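Local coordinates for protein glycosyl hydrolase family 10 (PDB 4QPW) that binds xylohexaose, and probably xylan, as a carbohydrate-binding module of a longer enzyme that probably hydrolyses glycosidic bonds, at residues Y70-M75 with G97-N102; F86-W91 with Y108-K113. All coordinates share one frame; numbering follows the deposited sequence. Where two conformers were deposited one is given.

Contact 1 of 2, residues Y70-M75 with G97-N102; sequences YKLKMM and GSFSFN
Phe99 reaches from the strand at 97-102 across to Leu72 and Met74 on 70-75; Met74 CE meets the ring at its edge, while Leu72 CD2 comes in obliquely. From CB the side chain leaves toward the facing strand with CG beside the backbone N and anti to the carbonyl carbon (chi1 -61°). Beyond CG, the CD2 branch runs toward the methionine: Phe99 CD2 lies 4.1 Å from Met74 CE. The next atom out, Phe99 CE2, does most of the work. It sits 3.9 Å from Met74 CB, and Met74 CE comes in near the ring plane, 3.7 Å from that same Phe99 CE2. Because Met74 was modelled in two conformers, the contacts of CE describe one of them and are correspondingly less certain. Leu72 completes the group, its CD2 4.2 Å from Phe99 CE2 and likewise 4.2 Å from Phe99 CZ, the tip of the ring; CG stands anti to the leucine's backbone N (chi1 168°), which brings CD2 toward the ring.

The CA atoms of Met74 and Phe99 are 9.1 Å apart and those of Leu72 and Gly97 10.1 Å, the spacing of two beta-sheets packed face to face in a sandwich. Strand 69-78 belongs to one sheet; strand 95-101 is an outermost strand of the other. Phe86 and Tyr108 also meet the Phe99 ring, adding aromatic neighbours to the aliphatic ones.

No hydrogen bond joins the two segments and only 129 Å² is buried between them, so their direct contact is apolar packing, which fixes no bond direction.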
ATOM      1  N   TYR A  70      -9.782   2.796 -13.557  1.00 11.15           N
ATOM      2  CA  TYR A  70      -8.850   3.682 -12.818  1.00 10.21           C
ATOM      3  C   TYR A  70      -7.501   3.137 -12.892  1.00  9.97           C
ATOM      4  O   TYR A  70      -7.246   2.007 -13.323  1.00 11.24           O
ATOM      5  CB  TYR A  70      -9.275   3.752 -11.300  1.00 10.74           C
ATOM      6  CG  TYR A  70     -10.683   4.202 -11.061  1.00 10.29           C
ATOM      7  CD1 TYR A  70     -11.022   5.517 -10.948  1.00 10.85           C
ATOM      8  CD2 TYR A  70     -11.746   3.247 -10.921  1.00 10.39           C
ATOM      9  CE1 TYR A  70     -12.298   5.943 -10.692  1.00 11.19           C
ATOM     10  CE2 TYR A  70     -12.999   3.656 -10.706  1.00 10.74           C
ATOM     11  CZ  TYR A  70     -13.300   4.993 -10.583  1.00 11.12           C
ATOM     12  OH  TYR A  70     -14.609   5.359 -10.318  1.00 12.42           O
ATOM     13  N   LYS A  71      -6.509   3.938 -12.406  1.00  9.81           N
ATOM     14  CA  LYS A  71      -5.207   3.426 -12.029  1.00  9.99           C
ATOM     15  C   LYS A  71      -4.954   3.633 -10.554  1.00  9.21           C
ATOM     16  O   LYS A  71      -5.359   4.683  -9.989  1.00 10.30           O
ATOM     17  CB  LYS A  71      -4.050   4.173 -12.737  1.00  9.86           C
ATOM     18  CG  LYS A  71      -4.032   3.979 -14.231  1.00 11.24           C
ATOM     19  CD  LYS A  71      -2.913   4.803 -14.864  1.00 11.47           C
ATOM     20  CE  LYS A  71      -2.923   4.702 -16.394  1.00 12.90           C
ATOM     21  NZ  LYS A  71      -1.775   5.489 -16.998  1.00 12.94           N
ATOM     22  N   LEU A  72      -4.331   2.684  -9.919  1.00  8.67           N
ATOM     23  CA  LEU A  72      -3.661   2.882  -8.648  1.00  9.11           C
ATOM     24  C   LEU A  72      -2.196   3.273  -8.944  1.00  9.04           C
ATOM     25  O   LEU A  72      -1.529   2.549  -9.747  1.00  9.95           O
ATOM     26  CB  LEU A  72      -3.666   1.578  -7.851  1.00  9.77           C
ATOM     27  CG  LEU A  72      -2.798   1.487  -6.635  1.00  9.52           C
ATOM     28  CD1 LEU A  72      -3.248   2.414  -5.517  1.00 10.38           C
ATOM     29  CD2 LEU A  72      -2.702   0.025  -6.130  1.00  9.73           C
ATOM     30  N   LYS A  73      -1.709   4.328  -8.371  1.00  8.65           N
ATOM     31  CA  LYS A  73      -0.295   4.732  -8.459  1.00  8.24           C
ATOM     32  C   LYS A  73       0.287   4.718  -7.104  1.00  8.87           C
ATOM     33  O   LYS A  73      -0.308   5.293  -6.141  1.00  9.51           O
ATOM     34  CB  LYS A  73      -0.097   6.076  -9.108  1.00  8.51           C
ATOM     35  CG  LYS A  73      -0.646   6.172 -10.504  1.00  9.15           C
ATOM     36  CD  LYS A  73      -0.289   7.465 -11.234  1.00  9.94           C
ATOM     37  CE  LYS A  73      -0.798   7.448 -12.683  1.00  9.45           C
ATOM     38  NZ  LYS A  73      -0.383   8.637 -13.433  1.00  9.58           N
ATOM     39  N   MET A  74       1.450   4.094  -6.897  1.00  8.53           N
ATOM     40  CA  MET A  74       2.142   4.108  -5.617  0.50  8.57           C
ATOM     41  C   MET A  74       3.603   4.285  -5.816  1.00  8.69           C
ATOM     42  O   MET A  74       4.166   3.556  -6.690  1.00 10.68           O
ATOM     43  CB  MET A  74       1.866   2.800  -4.933  0.50  8.34           C
ATOM     44  CG  MET A  74       2.273   2.700  -3.490  0.50  9.66           C
ATOM     45  SD  MET A  74       2.117   1.063  -2.733  0.50 12.30           S
ATOM     46  CE  MET A  74       0.310   0.806  -3.631  0.50  4.52           C
ATOM     47  N   MET A  75       4.228   5.152  -5.091  1.00  8.10           N
ATOM     48  CA  MET A  75       5.702   5.273  -5.123  1.00  9.06           C
ATOM     49  C   MET A  75       6.270   4.505  -3.944  1.00  8.67           C
ATOM     50  O   MET A  75       5.907   4.775  -2.776  1.00  9.07           O
ATOM     51  CB  MET A  75       6.128   6.704  -5.164  1.00  9.59           C
ATOM     52  CG  MET A  75       7.641   6.843  -5.006  1.00 11.16           C
ATOM     53  SD  MET A  75       8.406   8.358  -5.623  1.00 11.23           S
ATOM     54  CE  MET A  75       9.125   9.044  -4.178  1.00 28.23           C
ATOM     55  N   GLY A  97      -3.559  -7.095  -7.139  1.00 11.67           N
ATOM     56  CA  GLY A  97      -2.337  -7.128  -7.877  1.00 13.21           C
ATOM     57  C   GLY A  97      -1.137  -7.060  -6.981  1.00 11.98           C
ATOM     58  O   GLY A  97      -1.267  -7.256  -5.772  1.00 12.44           O
ATOM     59  N   SER A  98       0.017  -6.882  -7.543  1.00 12.48           N
ATOM     60  CA  SER A  98       1.231  -6.787  -6.778  1.00 13.55           C
ATOM     61  C   SER A  98       2.247  -5.893  -7.443  1.00 14.05           C
ATOM     62  O   SER A  98       2.186  -5.719  -8.708  1.00 14.34           O
ATOM     63  CB  SER A  98       1.840  -8.119  -6.490  1.00 14.77           C
ATOM     64  OG  SER A  98       2.301  -8.655  -7.693  1.00 18.18           O
ATOM     65  N   PHE A  99       3.157  -5.314  -6.685  1.00 13.06           N
ATOM     66  CA  PHE A  99       4.279  -4.563  -7.193  1.00 13.37           C
ATOM     67  C   PHE A  99       5.594  -5.181  -6.688  1.00 13.71           C
ATOM     68  O   PHE A  99       5.748  -5.492  -5.499  1.00 16.14           O
ATOM     69  CB  PHE A  99       4.225  -3.069  -6.774  1.00 13.20           C
ATOM     70  CG  PHE A  99       3.041  -2.262  -7.245  1.00 12.49           C
ATOM     71  CD1 PHE A  99       2.578  -2.337  -8.539  1.00 12.78           C
ATOM     72  CD2 PHE A  99       2.394  -1.374  -6.384  1.00 12.64           C
ATOM     73  CE1 PHE A  99       1.522  -1.574  -8.980  1.00 12.22           C
ATOM     74  CE2 PHE A  99       1.367  -0.604  -6.843  1.00 12.44           C
ATOM     75  CZ  PHE A  99       0.946  -0.664  -8.126  1.00 12.66           C
ATOM     76  N   SER A 100       6.552  -5.285  -7.599  1.00 15.04           N
ATOM     77  CA  SER A 100       7.911  -5.786  -7.259  1.00 14.74           C
ATOM     78  C   SER A 100       8.874  -4.608  -7.212  1.00 14.01           C
ATOM     79  O   SER A 100       9.182  -4.038  -8.274  1.00 15.94           O
ATOM     80  CB  SER A 100       8.372  -6.812  -8.326  1.00 19.19           C
ATOM     81  OG  SER A 100       7.495  -7.952  -8.210  1.00 24.87           O
ATOM     82  N   PHE A 101       9.205  -4.204  -6.022  1.00 13.31           N
ATOM     83  CA  PHE A 101       9.975  -3.015  -5.741  1.00 12.51           C
ATOM     84  C   PHE A 101      11.440  -3.300  -5.658  1.00 12.46           C
ATOM     85  O   PHE A 101      11.831  -4.503  -5.549  1.00 13.87           O
ATOM     86  CB  PHE A 101       9.393  -2.306  -4.509  1.00 11.62           C
ATOM     87  CG  PHE A 101       9.405  -3.142  -3.257  1.00 11.81           C
ATOM     88  CD1 PHE A 101      10.568  -3.395  -2.538  1.00 13.00           C
ATOM     89  CD2 PHE A 101       8.261  -3.733  -2.799  1.00 11.98           C
ATOM     90  CE1 PHE A 101      10.592  -4.214  -1.407  1.00 12.76           C
ATOM     91  CE2 PHE A 101       8.252  -4.535  -1.681  1.00 11.83           C
ATOM     92  CZ  PHE A 101       9.403  -4.775  -0.969  1.00 13.50           C
ATOM     93  N   ASN A 102      12.211  -2.265  -5.662  1.00 12.39           N
ATOM     94  CA  ASN A 102      13.683  -2.393  -5.537  1.00 12.47           C
ATOM     95  C   ASN A 102      14.170  -1.299  -4.698  1.00 12.51           C
ATOM     96  O   ASN A 102      13.414  -0.616  -3.916  1.00 13.00           O
ATOM     97  CB  ASN A 102      14.339  -2.497  -6.946  1.00 13.96           C
ATOM     98  CG  ASN A 102      14.350  -1.225  -7.681  1.00 14.26           C
ATOM     99  OD1 ASN A 102      13.930  -0.187  -7.232  1.00 14.08           O
ATOM    100  ND2 ASN A 102      14.990  -1.256  -8.886  1.00 17.18           N
TER

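Contact 2 of 2, residues F86-W91 with Y108-K113; sequences FGVGPW and YEFSFK. With XYP (beta-D-xylopyranose), chain B; XYP (beta-D-xylopyranose), chain C.
The interior of the beta-sandwich is filled here by Phe86 and Val88 of one sheet meeting Phe110 and Phe112 of the other. Phe86 points its edge at Phe110 in a T-shaped (edge-to-face) pair, centroids 4.8 Å apart and planes at 72°. Phe86 CE1 stands over the face of the Phe110 ring, offset toward its rim, 3.5 Å from Phe110 CD2. The CG of Phe86 lies between its backbone N and carbonyl carbon (chi1 64°), from where the ring extends inward. Val88 works with both branches: CG1 meets Phe112 CZ at 3.6 Å, with CB over the face of that ring, whereas CG2 is looser, 4.4 Å from Phe110 CE2.

The axes of 86-89 and 108-113 approach to 9.6 Å, crossing at -40°. Where strand 82-89 ends, the chain carries Trp91 out to the glycan site. C4 of the chain B xylose lies 3.7 Å above the indole plane, over its centre, consistent with CH-pi contact. Trp91 CZ3 comes within 3.6 Å of C5 on the glycosidically linked chain C xylose, so one indole spans two sugars. With an alanine in place of Trp91, the chain B xylose would probably lose the face it lies over and the chain C xylose its contact at CZ3. Trp18 meets the same indole edge-to-face, and Glu20 and Gln55 hydrogen-bond to bound xylose.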
ATOM      1  N   PHE A  86      -1.433  -6.129  -3.009  1.00 10.55           N
ATOM      2  CA  PHE A  86      -2.473  -5.161  -2.720  1.00 10.23           C
ATOM      3  C   PHE A  86      -3.766  -5.558  -3.225  1.00 10.79           C
ATOM      4  O   PHE A  86      -3.860  -6.410  -4.195  1.00 11.35           O
ATOM      5  CB  PHE A  86      -2.041  -3.744  -3.180  1.00 11.47           C
ATOM      6  CG  PHE A  86      -1.850  -3.649  -4.643  1.00 10.81           C
ATOM      7  CD1 PHE A  86      -2.887  -3.634  -5.492  1.00 11.57           C
ATOM      8  CD2 PHE A  86      -0.571  -3.670  -5.155  1.00 11.96           C
ATOM      9  CE1 PHE A  86      -2.706  -3.627  -6.856  1.00 12.05           C
ATOM     10  CE2 PHE A  86      -0.386  -3.675  -6.535  1.00 12.90           C
ATOM     11  CZ  PHE A  86      -1.444  -3.647  -7.335  1.00 12.43           C
ATOM     12  N   GLY A  87      -4.831  -4.955  -2.726  1.00 10.57           N
ATOM     13  CA  GLY A  87      -6.145  -4.991  -3.336  1.00 10.54           C
ATOM     14  C   GLY A  87      -6.796  -3.654  -3.199  1.00  9.39           C
ATOM     15  O   GLY A  87      -6.635  -3.002  -2.126  1.00 10.40           O
ATOM     16  N   VAL A  88      -7.513  -3.207  -4.190  1.00  9.11           N
ATOM     17  CA  VAL A  88      -8.215  -1.935  -4.149  1.00  9.29           C
ATOM     18  C   VAL A  88      -9.716  -2.178  -4.073  1.00  9.80           C
ATOM     19  O   VAL A  88     -10.307  -2.785  -5.059  1.00 10.71           O
ATOM     20  CB  VAL A  88      -7.920  -1.055  -5.390  1.00  9.84           C
ATOM     21  CG1 VAL A  88      -8.550   0.287  -5.232  1.00 10.03           C
ATOM     22  CG2 VAL A  88      -6.416  -0.923  -5.612  1.00 10.17           C
ATOM     23  N   GLY A  89     -10.357  -1.862  -3.000  1.00  9.64           N
ATOM     24  CA  GLY A  89     -11.795  -2.116  -2.805  1.00 10.52           C
ATOM     25  C   GLY A  89     -12.115  -2.236  -1.345  1.00 10.91           C
ATOM     26  O   GLY A  89     -11.277  -2.148  -0.476  1.00 10.10           O
ATOM     27  N   PRO A  90     -13.426  -2.434  -1.054  1.00 11.14           N
ATOM     28  CA  PRO A  90     -13.907  -2.614   0.277  1.00 11.09           C
ATOM     29  C   PRO A  90     -13.550  -4.028   0.821  1.00 10.13           C
ATOM     30  O   PRO A  90     -13.029  -4.843   0.154  1.00 10.57           O
ATOM     31  CB  PRO A  90     -15.413  -2.366   0.132  1.00 13.41           C
ATOM     32  CG  PRO A  90     -15.700  -2.930  -1.250  1.00 13.20           C
ATOM     33  CD  PRO A  90     -14.498  -2.538  -2.074  1.00 11.32           C
ATOM     34  N   TRP A  91     -13.939  -4.212   2.098  1.00 11.36           N
ATOM     35  CA  TRP A  91     -13.658  -5.483   2.750  1.00 13.22           C
ATOM     36  C   TRP A  91     -14.333  -6.710   2.017  1.00 11.53           C
ATOM     37  O   TRP A  91     -13.774  -7.780   2.041  1.00 14.31           O
ATOM     38  CB  TRP A  91     -14.159  -5.465   4.217  1.00 12.61           C
ATOM     39  CG  TRP A  91     -13.408  -4.505   5.088  1.00 12.75           C
ATOM     40  CD1 TRP A  91     -13.835  -3.338   5.579  1.00 13.70           C
ATOM     41  CD2 TRP A  91     -12.102  -4.714   5.599  1.00 12.15           C
ATOM     42  NE1 TRP A  91     -12.805  -2.759   6.316  1.00 14.83           N
ATOM     43  CE2 TRP A  91     -11.765  -3.572   6.358  1.00 12.66           C
ATOM     44  CE3 TRP A  91     -11.209  -5.727   5.500  1.00 13.70           C
ATOM     45  CZ2 TRP A  91     -10.540  -3.445   7.067  1.00 14.38           C
ATOM     46  CZ3 TRP A  91      -9.939  -5.524   6.132  1.00 15.42           C
ATOM     47  CH2 TRP A  91      -9.680  -4.367   6.897  1.00 14.38           C
ATOM     48  N   TYR A 108       4.854   2.929  -9.356  1.00  9.95           N
ATOM     49  CA  TYR A 108       4.216   1.765  -9.912  1.00 10.35           C
ATOM     50  C   TYR A 108       2.788   2.075 -10.235  1.00  9.60           C
ATOM     51  O   TYR A 108       2.110   2.791  -9.429  1.00 11.09           O
ATOM     52  CB  TYR A 108       4.330   0.586  -8.905  1.00 11.47           C
ATOM     53  CG  TYR A 108       5.760   0.229  -8.573  1.00 11.07           C
ATOM     54  CD1 TYR A 108       6.427  -0.752  -9.394  1.00 13.34           C
ATOM     55  CD2 TYR A 108       6.495   0.913  -7.678  1.00 11.62           C
ATOM     56  CE1 TYR A 108       7.757  -1.049  -9.235  1.00 13.65           C
ATOM     57  CE2 TYR A 108       7.833   0.610  -7.469  1.00 10.89           C
ATOM     58  CZ  TYR A 108       8.449  -0.370  -8.273  1.00 10.92           C
ATOM     59  OH  TYR A 108       9.812  -0.638  -8.093  1.00 12.21           O
ATOM     60  N   GLU A 109       2.259   1.590 -11.336  1.00 10.29           N
ATOM     61  CA  GLU A 109       0.884   1.795 -11.694  1.00 10.87           C
ATOM     62  C   GLU A 109       0.183   0.504 -11.975  1.00 10.81           C
ATOM     63  O   GLU A 109       0.753  -0.441 -12.565  1.00 14.63           O
ATOM     64  CB  GLU A 109       0.644   2.994 -12.692  1.00 14.76           C
ATOM     65  CG  GLU A 109       1.153   2.871 -14.114  1.00 16.45           C
ATOM     66  CD  GLU A 109       0.818   4.091 -14.984  1.00 14.08           C
ATOM     67  OE1 GLU A 109       0.150   3.724 -15.984  1.00 16.24           O
ATOM     68  OE2 GLU A 109       1.201   5.279 -14.695  1.00 13.10           O
ATOM     69  N   PHE A 110      -1.076   0.415 -11.598  1.00 11.35           N
ATOM     70  CA  PHE A 110      -1.981  -0.790 -11.797  1.00 11.37           C
ATOM     71  C   PHE A 110      -3.259  -0.290 -12.322  1.00 11.35           C
ATOM     72  O   PHE A 110      -4.011   0.412 -11.632  1.00 10.43           O
ATOM     73  CB  PHE A 110      -2.138  -1.428 -10.408  1.00 12.69           C
ATOM     74  CG  PHE A 110      -3.270  -2.468 -10.248  1.00 14.17           C
ATOM     75  CD1 PHE A 110      -3.130  -3.751 -10.767  1.00 17.07           C
ATOM     76  CD2 PHE A 110      -4.408  -2.175  -9.512  1.00 14.92           C
ATOM     77  CE1 PHE A 110      -4.181  -4.700 -10.612  1.00 17.35           C
ATOM     78  CE2 PHE A 110      -5.399  -3.137  -9.319  1.00 15.69           C
ATOM     79  CZ  PHE A 110      -5.233  -4.343  -9.848  1.00 16.47           C
ATOM     80  N   SER A 111      -3.592  -0.644 -13.563  1.00 12.39           N
ATOM     81  CA  SER A 111      -4.858  -0.350 -14.123  1.00 12.31           C
ATOM     82  C   SER A 111      -5.935  -1.360 -13.748  1.00 12.10           C
ATOM     83  O   SER A 111      -5.621  -2.576 -13.738  1.00 14.83           O
ATOM     84  CB  SER A 111      -4.754  -0.324 -15.676  1.00 14.59           C
ATOM     85  OG  SER A 111      -3.976   0.792 -16.111  1.00 18.28           O
ATOM     86  N   PHE A 112      -7.100  -0.931 -13.407  1.00 11.63           N
ATOM     87  CA  PHE A 112      -8.148  -1.875 -12.986  1.00 11.29           C
ATOM     88  C   PHE A 112      -9.454  -1.298 -13.251  1.00 11.54           C
ATOM     89  O   PHE A 112      -9.713  -0.103 -13.246  1.00 12.42           O
ATOM     90  CB  PHE A 112      -8.019  -2.277 -11.509  1.00 11.95           C
ATOM     91  CG  PHE A 112      -8.264  -1.162 -10.512  1.00 10.78           C
ATOM     92  CD1 PHE A 112      -7.286  -0.119 -10.262  1.00 10.44           C
ATOM     93  CD2 PHE A 112      -9.483  -1.050  -9.862  1.00 10.87           C
ATOM     94  CE1 PHE A 112      -7.582   0.881  -9.426  1.00 10.62           C
ATOM     95  CE2 PHE A 112      -9.733  -0.020  -9.019  1.00 11.77           C
ATOM     96  CZ  PHE A 112      -8.770   0.971  -8.809  1.00 10.67           C
ATOM     97  N   LYS A 113     -10.476  -2.232 -13.375  1.00 12.77           N
ATOM     98  CA  LYS A 113     -11.876  -1.916 -13.292  1.00 13.38           C
ATOM     99  C   LYS A 113     -12.350  -2.042 -11.821  1.00 12.10           C
ATOM    100  O   LYS A 113     -12.120  -3.138 -11.250  1.00 13.10           O
ATOM    101  CB  LYS A 113     -12.660  -2.796 -14.252  1.00 16.92           C
ATOM    102  CG  LYS A 113     -14.069  -2.389 -14.371  1.00 25.25           C
ATOM    103  CD  LYS A 113     -14.690  -3.117 -15.585  1.00 37.47           C
ATOM    104  CE  LYS A 113     -15.669  -4.194 -15.156  1.00 51.11           C
ATOM    105  NZ  LYS A 113     -16.383  -4.876 -16.287  1.00 66.15           N
TER
HETATM  106  O1  XYP B   1     -14.828  -2.855   9.476  1.00 36.26           O
HETATM  107  C1  XYP B   1     -14.218  -4.067   9.832  1.00 29.92           C
HETATM  108  C2  XYP B   1     -14.611  -5.183   8.860  1.00 28.79           C
HETATM  109  C3  XYP B   1     -13.880  -6.424   9.313  1.00 22.55           C
HETATM  110  C4  XYP B   1     -12.388  -6.107   9.264  1.00 24.51           C
HETATM  111  C5  XYP B   1     -12.081  -5.066  10.282  1.00 26.46           C
HETATM  112  O2  XYP B   1     -16.026  -5.521   8.765  1.00 38.22           O
HETATM  113  O3  XYP B   1     -14.075  -7.493   8.407  1.00 30.61           O
HETATM  114  O4  XYP B   1     -11.635  -7.260   9.929  1.00 21.18           O
HETATM  115  O5  XYP B   1     -12.811  -3.842   9.813  1.00 28.19           O
HETATM  116  C1  XYP C   2     -10.490  -7.718   9.214  1.00 17.10           C
HETATM  117  C2  XYP C   2      -9.690  -8.515  10.279  1.00 17.19           C
HETATM  118  C3  XYP C   2      -8.522  -9.121   9.535  1.00 17.44           C
HETATM  119  C4  XYP C   2      -8.905  -9.817   8.277  1.00 17.13           C
HETATM  120  C5  XYP C   2      -9.724  -8.908   7.381  1.00 16.01           C
HETATM  121  O2  XYP C   2      -9.263  -7.718  11.374  1.00 19.58           O
HETATM  122  O3  XYP C   2      -7.780 -10.042  10.395  1.00 19.31           O
HETATM  123  O4  XYP C   2      -7.710 -10.176   7.547  1.00 16.81           O
HETATM  124  O5  XYP C   2     -10.884  -8.445   8.108  1.00 19.69           O

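In the fold
Contacts 1 and 2 span the same sandwich from neighbouring strands, with centres 9 Å apart. Within one sheet, 70-75 pairs antiparallel with 108-113: Met74 O lies 2.8 Å from Tyr108 N, a probable hydrogen bond, and Lys71 NZ forms a salt bridge with Glu109 OE1 at 2.8 Å. In the other sheet, 86-91 and 97-102 are on adjacent strands, where Ser98 N packs 3.4 Å from Phe86 CE2. Phe110 touches Phe99 as well, joining the two apolar clusters. Of the two contacts, contact 2 alone includes a glycan-pocket residue, Trp91; the Phe86 side chain is about 11 Å from a further bound xylose.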